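Local coordinates for thioesterase superfamily protein (Sulfolobus solfataricus, PDB 2GF6), which probably hydrolyses fatty acyl-CoA thioesters, as a hotdog-fold member of the 4-hydroxybenzoyl-CoA thioesterase family, and binds coenzyme A, at residues 6-11 with 76-81. Sequence-based numbering, arbitrary orientation.
Sequences EYVFED and KLTVLL
The Phe-9 ring meets two neighbours at its edge: Asp-11 OD2, in the ring plane, and Val-79 CG2, 4.4 Å from Phe-9 CD2. With CG anti to its backbone N (chi1 -179°) the ring leads away from strand 76-81, and it touches Asn-35 and Thr-36 of helix 26-45, the long helix that the hotdog sheet wraps. The Tyr-7 ring sits obliquely to Leu-81 O, which is 3.5 Å from Tyr-7 CD1, and meets the ring of Phe-40 with the two planes at about 30°. Strand 8-11 pairs antiparallel with strand 76-81, whose other side is bonded to strand 90-99. Phe-9 and Val-79 form a hydrogen-bonded pair, Phe-9 N to Val-79 O at 3.0 Å and Val-79 N to Phe-9 O at 2.7 Å, the latter nearly along the C=O axis. One bond further, Leu-81 N reaches Tyr-7 O, where segment 6-11 is still in a 3-10 turn. Asp-11 OD2 takes a salt bridge from Arg-31 NH1 and a hydrogen bond from Asn-35 ND2, tying strand to helix. On the other face, Val-8, Thr-78 and Glu-10 line up. Thr-78 CG2 lies alongside Val-8 CG1 at 3.8 Å, while its OG1 gives a weak hydrogen bond to Glu-10 OE2 (3.1 Å). An alanine here, without OG1 and CG2, would probably leave the Glu-10 carboxylate less well held and the Val-8 side chain less well packed. At the Asp-11 and Leu-77 pair, Asp-11 N approaches Leu-77 O from 30° above the carbonyl plane, whereas Leu-77 N meets Asp-11 O in plane at 2.7 Å.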
loop_
_atom_site.group_PDB
_atom_site.type_symbol
_atom_site.label_atom_id
_atom_site.label_comp_id
_atom_site.label_asym_id
_atom_site.label_seq_id
_atom_site.Cartn_x
_atom_site.Cartn_y
_atom_site.Cartn_z
ATOM N N GLU A 6 17.175 5.424 -21.191
ATOM C CA GLU A 6 17.096 5.742 -19.745
ATOM C C GLU A 6 15.768 6.355 -19.371
ATOM O O GLU A 6 15.408 6.395 -18.188
ATOM C CB GLU A 6 18.154 6.761 -19.295
ATOM C CG GLU A 6 19.461 6.679 -19.979
ATOM C CD GLU A 6 19.482 7.530 -21.197
ATOM O OE1 GLU A 6 19.855 8.713 -21.045
ATOM O OE2 GLU A 6 19.154 7.010 -22.294
ATOM N N TYR A 7 15.082 6.903 -20.370
ATOM C CA TYR A 7 13.923 7.720 -20.139
ATOM C C TYR A 7 12.659 6.928 -20.332
ATOM O O TYR A 7 11.600 7.453 -20.048
ATOM C CB TYR A 7 13.933 8.929 -21.082
ATOM C CG TYR A 7 15.147 9.825 -20.887
ATOM C CD1 TYR A 7 15.322 10.549 -19.713
ATOM C CD2 TYR A 7 16.108 9.936 -21.857
ATOM C CE1 TYR A 7 16.432 11.348 -19.518
ATOM C CE2 TYR A 7 17.222 10.733 -21.672
ATOM C CZ TYR A 7 17.381 11.442 -20.505
ATOM O OH TYR A 7 18.488 12.256 -20.321
ATOM N N VAL A 8 12.775 5.686 -20.831
ATOM C CA VAL A 8 11.626 4.817 -21.127
ATOM C C VAL A 8 11.590 3.639 -20.152
ATOM O O VAL A 8 12.575 2.915 -20.007
ATOM C CB VAL A 8 11.690 4.248 -22.578
ATOM C CG1 VAL A 8 10.350 3.613 -22.985
ATOM C CG2 VAL A 8 12.077 5.325 -23.586
ATOM N N PHE A 9 10.446 3.444 -19.505
ATOM C CA PHE A 9 10.218 2.305 -18.614
ATOM C C PHE A 9 8.889 1.639 -18.923
ATOM O O PHE A 9 7.894 2.329 -19.094
ATOM C CB PHE A 9 10.192 2.786 -17.155
ATOM C CG PHE A 9 9.990 1.677 -16.152
ATOM C CD1 PHE A 9 11.033 0.832 -15.825
ATOM C CD2 PHE A 9 8.765 1.489 -15.542
ATOM C CE1 PHE A 9 10.864 -0.192 -14.913
ATOM C CE2 PHE A 9 8.579 0.463 -14.635
ATOM C CZ PHE A 9 9.638 -0.389 -14.325
ATOM N N GLU A 10 8.855 0.306 -18.950
ATOM C CA GLU A 10 7.597 -0.406 -19.159
ATOM C C GLU A 10 7.184 -1.227 -17.951
ATOM O O GLU A 10 8.028 -1.833 -17.284
ATOM C CB GLU A 10 7.680 -1.317 -20.380
ATOM C CG GLU A 10 8.311 -0.668 -21.561
ATOM C CD GLU A 10 7.986 -1.402 -22.819
ATOM O OE1 GLU A 10 8.446 -2.549 -22.985
ATOM O OE2 GLU A 10 7.236 -0.823 -23.626
ATOM N N ASP A 11 5.873 -1.237 -17.684
ATOM C CA ASP A 11 5.313 -1.941 -16.541
ATOM C C ASP A 11 3.921 -2.467 -16.895
ATOM O O ASP A 11 3.395 -2.185 -17.958
ATOM C CB ASP A 11 5.267 -1.022 -15.313
ATOM C CG ASP A 11 5.669 -1.747 -14.019
ATOM O OD1 ASP A 11 5.334 -2.949 -13.880
ATOM O OD2 ASP A 11 6.339 -1.121 -13.156
ATOM N N LYS A 76 -0.559 -3.188 -20.156
ATOM C CA LYS A 76 0.856 -2.820 -20.203
ATOM C C LYS A 76 0.973 -1.322 -20.378
ATOM O O LYS A 76 0.224 -0.726 -21.155
ATOM C CB LYS A 76 1.579 -3.481 -21.373
ATOM C CG LYS A 76 1.727 -4.984 -21.253
ATOM C CD LYS A 76 2.560 -5.580 -22.422
ATOM C CE LYS A 76 2.055 -5.201 -23.847
ATOM N NZ LYS A 76 0.793 -5.890 -24.267
ATOM N N LEU A 77 1.970 -0.737 -19.722
ATOM C CA LEU A 77 2.175 0.708 -19.721
ATOM C C LEU A 77 3.615 1.060 -20.062
ATOM O O LEU A 77 4.528 0.285 -19.824
ATOM C CB LEU A 77 1.847 1.290 -18.349
ATOM C CG LEU A 77 0.509 0.877 -17.749
ATOM C CD1 LEU A 77 0.386 1.481 -16.407
ATOM C CD2 LEU A 77 -0.670 1.283 -18.610
ATOM N N THR A 78 3.792 2.231 -20.646
ATOM C CA THR A 78 5.092 2.765 -20.950
ATOM C C THR A 78 5.118 4.112 -20.248
ATOM O O THR A 78 4.232 4.924 -20.435
ATOM C CB THR A 78 5.273 2.920 -22.486
ATOM O OG1 THR A 78 5.336 1.628 -23.097
ATOM C CG2 THR A 78 6.543 3.693 -22.827
ATOM N N VAL A 79 6.097 4.313 -19.372
ATOM C CA VAL A 79 6.315 5.610 -18.767
ATOM C C VAL A 79 7.481 6.285 -19.516
ATOM O O VAL A 79 8.513 5.671 -19.761
ATOM C CB VAL A 79 6.602 5.494 -17.234
ATOM C CG1 VAL A 79 6.501 6.841 -16.550
ATOM C CG2 VAL A 79 5.661 4.470 -16.579
ATOM N N LEU A 80 7.263 7.545 -19.891
ATOM C CA LEU A 80 8.259 8.425 -20.494
ATOM C C LEU A 80 8.694 9.467 -19.464
ATOM O O LEU A 80 7.869 10.154 -18.889
ATOM C CB LEU A 80 7.675 9.121 -21.734
ATOM C CG LEU A 80 6.993 8.219 -22.769
ATOM C CD1 LEU A 80 6.537 8.985 -23.974
ATOM C CD2 LEU A 80 7.921 7.114 -23.221
ATOM N N LEU A 81 9.999 9.589 -19.245
ATOM C CA LEU A 81 10.527 10.539 -18.273
ATOM C C LEU A 81 11.236 11.721 -18.929
ATOM O O LEU A 81 11.987 11.550 -19.891
ATOM C CB LEU A 81 11.508 9.834 -17.337
ATOM C CG LEU A 81 11.753 10.496 -15.973
ATOM C CD1 LEU A 81 10.528 10.373 -15.054
ATOM C CD2 LEU A 81 12.954 9.850 -15.338
#